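PDB 3K50: putative S41 protease from Bacteroides fragilis NCTC 9343, which is probably a serine peptidase of family S41 that carries a PDZ-like domain, although its function has not been established. Local coordinates for residues F76-Y81 and E129-S134; A89-I94 and W113-N118; R136-G141 and T163-S168. One frame throughout, in Å; residues are numbered along the deposited sequence.

Interaction 1 (F76-Y81 and E129-S134); sequences FDYTLY and ELLQGS
Phe76 and Tyr78 of strand 76-81 pack on Leu130 of the 129-134 segment, but the backbones stay well apart. The closest CA atoms, those of Phe76 and Leu131, are 7.8 Å apart. No direct hydrogen bond joins the two backbones. The second segment starts on the end of a 3-10 turn at Glu129 and Leu130 and then runs on as loop. A single water links the main chains: it donates to Phe76 O at 2.9 Å and, over a longer 3.3 Å, to Leu130 O.

Leu130 carries most of the side-chain contact. Phe76 and Tyr78 hold CG between the backbone N and the carbonyl carbon (chi1 70° and 67°), and both rings meet Leu130 from the same side of the strand. Leu130 CD1 lies over one face of the Tyr78 ring, 4.2 Å from the centroid and 18° off the ring normal, a CH-pi contact displaced toward the CE2 and CZ rim. CB of the same leucine touches Tyr78 CE1. This packing closes the loop leading into strand 136-146 over the first strand of the antiparallel sheet of the PDZ-like domain. Leu130 also reaches Ile114 and Met117 of strand 113-117. Phe76 CZ comes obliquely to 3.3 Å from Leu130 O, the oxygen that receives the water, and 4.0 Å from Leu130 CD2. Leu131 adds its CD2 at the edge of the Tyr78 ring. The Tyr78 hydroxyl is hydrogen-bonded to Glu127 OE2.

Interaction 2 (A89-I94 and W113-N118); sequences AYNALI and WIMMMN
Leu93 holds CG anti to its backbone N (chi1 175°), while Trp113 turns CG beside its own N (chi1 -63°), and the two side chains meet on one face of the sheet. Leu93 CD1 sits over the five-membered ring of the indole, 3.6 Å from its centroid, a close CH-pi contact. Leu93 CB covers the six-membered ring, and CD2 reaches CZ2 at its rim, 3.8 Å away. Asn91 CB meets the same indole at CE3, 3.6 Å away.

The other face carries Ala92 and Ile114, an antiparallel hydrogen-bonded pair. Ala92 N donates to Ile114 O at 2.9 Å, nearly straight at 171°. Ile114 N returns a bond of 2.8 Å to Ala92 O. Ile94 CD1 extends this apolar side onto Ile114 CG1. Beyond the pair, water takes over from direct bonds: one water lies near Tyr90 O and Met115 O, another 2.7 Å from Asn91 OD1. Met115 and Met116 form a classic beta bulge opposite Gln139.

Both strands lie inside the sheet. Strand 76-82 flanks strand 90-97, and its Tyr81 ring meets Trp113 edge-to-face. Strand 136-146 borders strand 113-117 on its other side, and Val157 of strand 154-165 packs against Asn91, Trp113 and Met115.

Interaction 3 (R136-G141 and T163-S168); sequences RQLQIG and TTMPAS
Arg136 to Leu138 pair with Thr163 to Met165 in the beta hairpin of strands 136-146 and 154-165, at one margin of the antiparallel sheet of the PDZ-like domain. Four backbone hydrogen bonds set the register. Arg136 and Met165 exchange two bonds, both 2.9 Å. Leu138 and Thr163 exchange two more; Leu138 N reaches Thr163 O at 2.8 Å with an N-H...O angle of 171°.

The apolar contacts lie on the face that carries Leu138, Thr163 and Met165. Leu138 CD1 touches the terminal CE of the selenomethionine Met165 at 4.0 Å and lies near its SE. Farther along, Ile140 CG1 meets Thr163 CG2 at 4.1 Å. Met165 packs on Pro102 of helix 102-105.

Among the polar groups, the Arg136 guanidinium is engaged elsewhere: NE is hydrogen-bonded to Asn118 OD1 and NH1 forms a salt bridge with Glu129 OE1. Thr163 OG1 is hydrogen-bonded to Ala106 O. Gln137 and Thr164 form the non-hydrogen-bonded backbone pair, on the face opposite Leu138, and join through their side chains instead. The glutamine chain bends at chi2 (-59°), which turns CD back toward the neighbouring strand. Thr164 OG1 then donates a short 2.6 Å bond to Gln137 OE1, in the amide plane and on a lone pair.

In the fold
Interactions 2 and 3 pair strands of one five-stranded antiparallel sheet, ordered 76-82, 90-97, 113-117, 136-146, 154-165, as in chain order. Interaction 1 lays the 129-134 loop against its edge strand 76-82. The three centres lie only 9 to 11 Å apart. Interaction 2 is nested within the loop closed by interaction 1, and interaction 3 follows both. Interactions 1 and 2 meet through the pairing of strands 76-82 and 90-97 and through Phe76 CZ on Ile114 CD1. Interactions 2 and 3 join where strand 113-117 pairs with 136-146. Consistent with a PDZ-like domain, the contacts tie its strands and one connecting loop together, about 19 to 27 Å from the chain centre to the contact centres.

Interaction 1 (F76-Y81 and E129-S134)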
loop_
_atom_site.group_PDB
_atom_site.type_symbol
_atom_site.label_atom_id
_atom_site.label_comp_id
_atom_site.label_asym_id
_atom_site.label_seq_id
_atom_site.Cartn_x
_atom_site.Cartn_y
_atom_site.Cartn_z
ATOM N N PHE A 76 -0.132 0.257 -15.359
ATOM C CA PHE A 76 -1.458 -0.046 -14.782
ATOM C C PHE A 76 -1.517 -1.384 -14.072
ATOM O O PHE A 76 -0.784 -2.298 -14.406
ATOM C CB PHE A 76 -2.558 0.016 -15.823
ATOM C CG PHE A 76 -2.508 -1.129 -16.854
ATOM C CD1 PHE A 76 -1.690 -1.048 -17.952
ATOM C CD2 PHE A 76 -3.302 -2.268 -16.693
ATOM C CE1 PHE A 76 -1.645 -2.073 -18.883
ATOM C CE2 PHE A 76 -3.235 -3.300 -17.592
ATOM C CZ PHE A 76 -2.417 -3.192 -18.698
ATOM N N ASP A 77 -2.382 -1.473 -13.072
ATOM C CA ASP A 77 -2.671 -2.740 -12.401
ATOM C C ASP A 77 -4.033 -3.196 -12.827
ATOM O O ASP A 77 -4.886 -2.381 -13.177
ATOM C CB ASP A 77 -2.661 -2.612 -10.874
ATOM C CG ASP A 77 -1.284 -2.373 -10.316
ATOM O OD1 ASP A 77 -0.308 -2.746 -11.021
ATOM O OD2 ASP A 77 -1.179 -1.792 -9.190
ATOM N N TYR A 78 -4.272 -4.502 -12.741
ATOM C CA TYR A 78 -5.512 -5.068 -13.204
ATOM C C TYR A 78 -5.929 -6.362 -12.507
ATOM O O TYR A 78 -5.175 -6.917 -11.760
ATOM C CB TYR A 78 -5.353 -5.409 -14.685
ATOM C CG TYR A 78 -4.352 -6.525 -14.893
ATOM C CD1 TYR A 78 -2.996 -6.244 -14.998
ATOM C CD2 TYR A 78 -4.749 -7.853 -14.940
ATOM C CE1 TYR A 78 -2.071 -7.227 -15.164
ATOM C CE2 TYR A 78 -3.821 -8.862 -15.081
ATOM C CZ TYR A 78 -2.475 -8.536 -15.204
ATOM O OH TYR A 78 -1.522 -9.511 -15.357
ATOM N N THR A 79 -7.118 -6.847 -12.843
ATOM C CA THR A 79 -7.630 -8.135 -12.392
ATOM C C THR A 79 -8.328 -8.740 -13.554
ATOM O O THR A 79 -9.112 -8.054 -14.214
ATOM C CB THR A 79 -8.727 -8.014 -11.349
ATOM O OG1 THR A 79 -8.268 -7.218 -10.257
ATOM C CG2 THR A 79 -9.161 -9.427 -10.855
ATOM N N LEU A 80 -8.085 -10.033 -13.781
ATOM C CA LEU A 80 -8.724 -10.802 -14.868
ATOM C C LEU A 80 -10.076 -11.374 -14.481
ATOM O O LEU A 80 -10.254 -11.838 -13.350
ATOM C CB LEU A 80 -7.862 -12.001 -15.261
ATOM C CG LEU A 80 -6.540 -11.663 -15.876
ATOM C CD1 LEU A 80 -5.928 -12.917 -16.478
ATOM C CD2 LEU A 80 -6.736 -10.594 -16.944
ATOM N N TYR A 81 -11.012 -11.318 -15.423
ATOM C CA TYR A 81 -12.344 -11.899 -15.291
ATOM C C TYR A 81 -12.609 -12.671 -16.559
ATOM O O TYR A 81 -12.340 -12.175 -17.655
ATOM C CB TYR A 81 -13.440 -10.825 -15.160
ATOM C CG TYR A 81 -13.454 -10.150 -13.849
ATOM C CD1 TYR A 81 -12.493 -9.195 -13.538
ATOM C CD2 TYR A 81 -14.417 -10.452 -12.890
ATOM C CE1 TYR A 81 -12.470 -8.583 -12.322
ATOM C CE2 TYR A 81 -14.383 -9.846 -11.644
ATOM C CZ TYR A 81 -13.413 -8.887 -11.386
ATOM O OH TYR A 81 -13.372 -8.233 -10.182
ATOM N N GLU A 129 1.903 -10.165 -21.184
ATOM C CA GLU A 129 1.988 -9.065 -22.167
ATOM C C GLU A 129 1.256 -7.809 -21.674
ATOM O O GLU A 129 1.395 -6.746 -22.260
ATOM C CB GLU A 129 1.452 -9.447 -23.538
ATOM C CG GLU A 129 2.182 -10.630 -24.168
ATOM C CD GLU A 129 1.704 -10.938 -25.569
ATOM O OE1 GLU A 129 0.817 -10.216 -26.096
ATOM O OE2 GLU A 129 2.228 -11.908 -26.148
ATOM N N LEU A 130 0.430 -7.948 -20.648
ATOM C CA LEU A 130 -0.222 -6.773 -20.012
ATOM C C LEU A 130 0.728 -5.934 -19.151
ATOM O O LEU A 130 0.420 -4.787 -18.835
ATOM C CB LEU A 130 -1.387 -7.229 -19.121
ATOM C CG LEU A 130 -2.562 -7.768 -19.947
ATOM C CD1 LEU A 130 -3.558 -8.589 -19.135
ATOM C CD2 LEU A 130 -3.253 -6.602 -20.706
ATOM N N LEU A 131 1.865 -6.515 -18.761
ATOM C CA LEU A 131 2.802 -5.878 -17.858
ATOM C C LEU A 131 3.798 -4.974 -18.567
ATOM O O LEU A 131 4.103 -3.887 -18.089
ATOM C CB LEU A 131 3.535 -6.952 -17.080
ATOM C CG LEU A 131 2.756 -7.767 -16.053
ATOM C CD1 LEU A 131 3.696 -8.833 -15.486
ATOM C CD2 LEU A 131 2.263 -6.892 -14.927
ATOM N N GLN A 132 4.283 -5.400 -19.716
ATOM C CA GLN A 132 5.278 -4.634 -20.468
ATOM C C GLN A 132 5.362 -5.108 -21.890
ATOM O O GLN A 132 4.862 -6.179 -22.202
ATOM C CB GLN A 132 6.636 -4.826 -19.822
ATOM C CG GLN A 132 6.882 -6.277 -19.480
ATOM C CD GLN A 132 8.332 -6.581 -19.305
ATOM O OE1 GLN A 132 9.036 -5.914 -18.535
ATOM N NE2 GLN A 132 8.809 -7.592 -20.039
ATOM N N GLY A 133 6.004 -4.315 -22.745
ATOM C CA GLY A 133 6.164 -4.669 -24.135
ATOM C C GLY A 133 6.202 -3.453 -25.026
ATOM O O GLY A 133 6.437 -2.336 -24.565
ATOM N N SER A 134 5.960 -3.694 -26.306
ATOM C CA SER A 134 5.963 -2.649 -27.315
ATOM C C SER A 134 4.601 -1.952 -27.343
ATOM O O SER A 134 3.741 -2.241 -26.486
ATOM C CB SER A 134 6.294 -3.261 -28.692
ATOM O OG SER A 134 5.348 -4.281 -28.990
HETATM O O HOH W 1 1.202 -2.615 -16.511
#

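Interaction 2 (A89-I94 and W113-N118)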
loop_
_atom_site.group_PDB
_atom_site.type_symbol
_atom_site.label_atom_id
_atom_site.label_comp_id
_atom_site.label_asym_id
_atom_site.label_seq_id
_atom_site.Cartn_x
_atom_site.Cartn_y
_atom_site.Cartn_z
ATOM N N ALA A 89 -10.488 -16.943 -22.959
ATOM C CA ALA A 89 -10.399 -15.466 -22.867
ATOM C C ALA A 89 -10.811 -14.802 -21.539
ATOM O O ALA A 89 -11.641 -15.308 -20.758
ATOM C CB ALA A 89 -11.145 -14.805 -24.056
ATOM N N TYR A 90 -10.189 -13.654 -21.298
ATOM C CA TYR A 90 -10.425 -12.888 -20.081
ATOM C C TYR A 90 -10.422 -11.432 -20.411
ATOM O O TYR A 90 -9.779 -11.027 -21.355
ATOM C CB TYR A 90 -9.307 -13.121 -19.065
ATOM C CG TYR A 90 -9.230 -14.508 -18.503
ATOM C CD1 TYR A 90 -8.611 -15.549 -19.205
ATOM C CD2 TYR A 90 -9.737 -14.773 -17.239
ATOM C CE1 TYR A 90 -8.554 -16.839 -18.654
ATOM C CE2 TYR A 90 -9.688 -16.012 -16.699
ATOM C CZ TYR A 90 -9.120 -17.048 -17.408
ATOM O OH TYR A 90 -9.080 -18.263 -16.800
ATOM N N ASN A 91 -11.150 -10.659 -19.616
ATOM C CA ASN A 91 -11.142 -9.196 -19.678
ATOM C C ASN A 91 -10.340 -8.694 -18.481
ATOM O O ASN A 91 -10.474 -9.237 -17.387
ATOM C CB ASN A 91 -12.559 -8.638 -19.633
ATOM C CG ASN A 91 -13.330 -8.916 -20.890
ATOM O OD1 ASN A 91 -12.798 -8.792 -21.972
ATOM N ND2 ASN A 91 -14.618 -9.261 -20.752
ATOM N N ALA A 92 -9.500 -7.676 -18.687
ATOM C CA ALA A 92 -8.691 -7.110 -17.612
ATOM C C ALA A 92 -9.278 -5.777 -17.073
ATOM O O ALA A 92 -9.260 -4.754 -17.767
ATOM C CB ALA A 92 -7.232 -6.917 -18.067
ATOM N N LEU A 93 -9.788 -5.803 -15.845
ATOM C CA LEU A 93 -10.362 -4.634 -15.200
ATOM C C LEU A 93 -9.236 -3.805 -14.582
ATOM O O LEU A 93 -8.534 -4.293 -13.698
ATOM C CB LEU A 93 -11.365 -5.041 -14.094
ATOM C CG LEU A 93 -11.954 -3.918 -13.247
ATOM C CD1 LEU A 93 -12.590 -2.869 -14.136
ATOM C CD2 LEU A 93 -12.993 -4.413 -12.208
ATOM N N ILE A 94 -9.093 -2.544 -15.018
ATOM C CA ILE A 94 -8.007 -1.684 -14.508
ATOM C C ILE A 94 -8.335 -1.156 -13.114
ATOM O O ILE A 94 -9.394 -0.564 -12.921
ATOM C CB ILE A 94 -7.685 -0.543 -15.511
ATOM C CG1 ILE A 94 -7.145 -1.166 -16.805
ATOM C CG2 ILE A 94 -6.673 0.431 -14.890
ATOM C CD1 ILE A 94 -6.946 -0.186 -17.983
ATOM N N TRP A 113 -11.879 -1.604 -18.875
ATOM C CA TRP A 113 -11.553 -3.014 -19.036
ATOM C C TRP A 113 -10.829 -3.178 -20.353
ATOM O O TRP A 113 -11.286 -2.626 -21.356
ATOM C CB TRP A 113 -12.805 -3.856 -19.119
ATOM C CG TRP A 113 -13.686 -3.873 -17.916
ATOM C CD1 TRP A 113 -14.478 -2.875 -17.481
ATOM C CD2 TRP A 113 -13.946 -4.993 -17.063
ATOM N NE1 TRP A 113 -15.202 -3.278 -16.381
ATOM C CE2 TRP A 113 -14.890 -4.577 -16.103
ATOM C CE3 TRP A 113 -13.448 -6.294 -16.993
ATOM C CZ2 TRP A 113 -15.341 -5.410 -15.084
ATOM C CZ3 TRP A 113 -13.928 -7.135 -16.006
ATOM C CH2 TRP A 113 -14.872 -6.678 -15.054
ATOM N N ILE A 114 -9.683 -3.853 -20.347
ATOM C CA ILE A 114 -8.966 -4.172 -21.582
ATOM C C ILE A 114 -9.568 -5.497 -22.082
ATOM O O ILE A 114 -9.572 -6.504 -21.358
ATOM C CB ILE A 114 -7.472 -4.306 -21.384
ATOM C CG1 ILE A 114 -6.850 -3.025 -20.834
ATOM C CG2 ILE A 114 -6.781 -4.568 -22.712
ATOM C CD1 ILE A 114 -5.324 -3.174 -20.567
HETATM N N MSE A 115 -10.090 -5.493 -23.303
HETATM C CA MSE A 115 -10.790 -6.663 -23.881
HETATM C C MSE A 115 -10.030 -7.399 -24.991
HETATM O O MSE A 115 -10.245 -8.605 -25.186
HETATM C CB MSE A 115 -12.147 -6.246 -24.431
HETATM C CG MSE A 115 -13.039 -5.598 -23.414
HETATM SE SE MSE A 115 -14.707 -5.048 -24.157
HETATM C CE MSE A 115 -15.720 -6.771 -24.129
HETATM N N MSE A 116 -9.200 -6.665 -25.746
HETATM C CA MSE A 116 -8.356 -7.238 -26.814
HETATM C C MSE A 116 -7.063 -6.476 -26.920
HETATM O O MSE A 116 -7.019 -5.280 -26.589
HETATM C CB MSE A 116 -9.035 -7.105 -28.157
HETATM C CG MSE A 116 -10.445 -7.597 -28.152
HETATM SE SE MSE A 116 -10.624 -9.477 -28.308
HETATM C CE MSE A 116 -10.984 -9.237 -30.217
HETATM N N MSE A 117 -6.006 -7.172 -27.353
HETATM C CA MSE A 117 -4.709 -6.563 -27.639
HETATM C C MSE A 117 -4.333 -6.924 -29.053
HETATM O O MSE A 117 -4.155 -8.096 -29.379
HETATM C CB MSE A 117 -3.626 -7.047 -26.697
HETATM C CG MSE A 117 -3.786 -6.557 -25.331
HETATM SE SE MSE A 117 -2.201 -6.854 -24.246
HETATM C CE MSE A 117 -2.209 -8.857 -24.152
ATOM N N ASN A 118 -4.195 -5.915 -29.897
ATOM C CA ASN A 118 -3.874 -6.143 -31.320
ATOM C C ASN A 118 -4.720 -7.242 -31.954
ATOM O O ASN A 118 -4.198 -8.173 -32.583
ATOM C CB ASN A 118 -2.379 -6.416 -31.498
ATOM C CG ASN A 118 -1.559 -5.150 -31.367
ATOM O OD1 ASN A 118 -1.078 -4.847 -30.288
ATOM N ND2 ASN A 118 -1.486 -4.343 -32.455
HETATM O O HOH W 2 -9.871 -10.956 -24.110
HETATM O O HOH W 3 -13.037 -9.880 -24.425
#

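Interaction 3 (R136-G141 and T163-S168)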
loop_
_atom_site.group_PDB
_atom_site.type_symbol
_atom_site.label_atom_id
_atom_site.label_comp_id
_atom_site.label_asym_id
_atom_site.label_seq_id
_atom_site.Cartn_x
_atom_site.Cartn_y
_atom_site.Cartn_z
ATOM N N ARG A 136 0.905 -1.161 -28.295
ATOM C CA ARG A 136 -0.179 -2.120 -28.510
ATOM C C ARG A 136 -1.434 -1.399 -28.910
ATOM O O ARG A 136 -1.624 -0.225 -28.595
ATOM C CB ARG A 136 -0.526 -2.910 -27.223
ATOM C CG ARG A 136 0.616 -3.481 -26.392
ATOM C CD ARG A 136 1.479 -4.440 -27.169
ATOM N NE ARG A 136 0.692 -5.386 -27.972
ATOM C CZ ARG A 136 0.217 -6.559 -27.535
ATOM N NH1 ARG A 136 0.444 -6.985 -26.285
ATOM N NH2 ARG A 136 -0.482 -7.329 -28.372
ATOM N N GLN A 137 -2.314 -2.123 -29.577
ATOM C CA GLN A 137 -3.630 -1.619 -29.937
ATOM C C GLN A 137 -4.586 -2.323 -28.995
ATOM O O GLN A 137 -4.583 -3.553 -28.937
ATOM C CB GLN A 137 -3.994 -1.928 -31.384
ATOM C CG GLN A 137 -3.254 -1.067 -32.382
ATOM C CD GLN A 137 -3.516 0.419 -32.156
ATOM O OE1 GLN A 137 -2.580 1.221 -32.125
ATOM N NE2 GLN A 137 -4.790 0.782 -31.941
ATOM N N LEU A 138 -5.415 -1.553 -28.291
ATOM C CA LEU A 138 -6.328 -2.141 -27.327
ATOM C C LEU A 138 -7.794 -1.895 -27.637
ATOM O O LEU A 138 -8.154 -0.800 -28.074
ATOM C CB LEU A 138 -6.034 -1.540 -25.940
ATOM C CG LEU A 138 -4.597 -1.573 -25.393
ATOM C CD1 LEU A 138 -4.502 -0.970 -23.965
ATOM C CD2 LEU A 138 -3.966 -2.993 -25.416
ATOM N N GLN A 139 -8.632 -2.914 -27.456
ATOM C CA GLN A 139 -10.085 -2.718 -27.437
ATOM C C GLN A 139 -10.406 -2.552 -25.942
ATOM O O GLN A 139 -9.969 -3.346 -25.142
ATOM C CB GLN A 139 -10.863 -3.890 -28.025
ATOM C CG GLN A 139 -12.377 -3.667 -28.037
ATOM C CD GLN A 139 -13.148 -4.788 -28.725
ATOM O OE1 GLN A 139 -13.084 -5.943 -28.316
ATOM N NE2 GLN A 139 -13.901 -4.434 -29.774
ATOM N N ILE A 140 -11.158 -1.517 -25.599
ATOM C CA ILE A 140 -11.471 -1.154 -24.236
ATOM C C ILE A 140 -12.973 -1.242 -24.019
ATOM O O ILE A 140 -13.748 -0.934 -24.949
ATOM C CB ILE A 140 -11.025 0.340 -23.957
ATOM C CG1 ILE A 140 -9.497 0.500 -24.072
ATOM C CG2 ILE A 140 -11.479 0.882 -22.570
ATOM C CD1 ILE A 140 -8.725 -0.387 -23.212
ATOM N N GLY A 141 -13.390 -1.648 -22.813
ATOM C CA GLY A 141 -14.817 -1.725 -22.476
ATOM C C GLY A 141 -15.129 -1.116 -21.119
ATOM O O GLY A 141 -14.230 -0.625 -20.454
ATOM N N THR A 163 -7.820 2.216 -28.281
ATOM C CA THR A 163 -6.768 3.169 -28.095
ATOM C C THR A 163 -5.438 2.503 -28.364
ATOM O O THR A 163 -5.328 1.245 -28.400
ATOM C CB THR A 163 -6.777 3.733 -26.666
ATOM O OG1 THR A 163 -5.805 4.772 -26.577
ATOM C CG2 THR A 163 -6.442 2.639 -25.658
ATOM N N THR A 164 -4.435 3.358 -28.576
ATOM C CA THR A 164 -3.053 2.930 -28.788
ATOM C C THR A 164 -2.261 3.205 -27.533
ATOM O O THR A 164 -2.235 4.355 -27.071
ATOM C CB THR A 164 -2.422 3.714 -29.937
ATOM O OG1 THR A 164 -3.220 3.484 -31.096
ATOM C CG2 THR A 164 -0.973 3.272 -30.184
HETATM N N MSE A 165 -1.632 2.163 -26.974
HETATM C CA MSE A 165 -0.845 2.298 -25.763
HETATM C C MSE A 165 0.629 2.275 -26.122
HETATM O O MSE A 165 1.102 1.320 -26.731
HETATM C CB MSE A 165 -1.129 1.179 -24.754
HETATM C CG MSE A 165 -0.468 1.456 -23.448
HETATM SE SE MSE A 165 -1.095 0.344 -22.045
HETATM C CE MSE A 165 -0.674 -1.389 -22.811
ATOM N N PRO A 166 1.382 3.306 -25.709
ATOM C CA PRO A 166 2.806 3.302 -26.065
ATOM C C PRO A 166 3.586 2.198 -25.360
ATOM O O PRO A 166 3.059 1.558 -24.425
ATOM C CB PRO A 166 3.306 4.696 -25.625
ATOM C CG PRO A 166 2.116 5.463 -25.186
ATOM C CD PRO A 166 0.991 4.492 -24.933
ATOM N N ALA A 167 4.828 1.975 -25.809
ATOM C CA ALA A 167 5.678 0.925 -25.257
ATOM C C ALA A 167 5.955 1.173 -23.788
ATOM O O ALA A 167 6.020 2.325 -23.334
ATOM C CB ALA A 167 7.004 0.795 -26.051
ATOM N N SER A 168 6.104 0.084 -23.039
ATOM C CA SER A 168 6.415 0.202 -21.635
ATOM C C SER A 168 7.731 0.927 -21.367
ATOM O O SER A 168 8.581 1.022 -22.235
ATOM C CB SER A 168 6.474 -1.175 -20.997
ATOM O OG SER A 168 7.303 -2.052 -21.711
#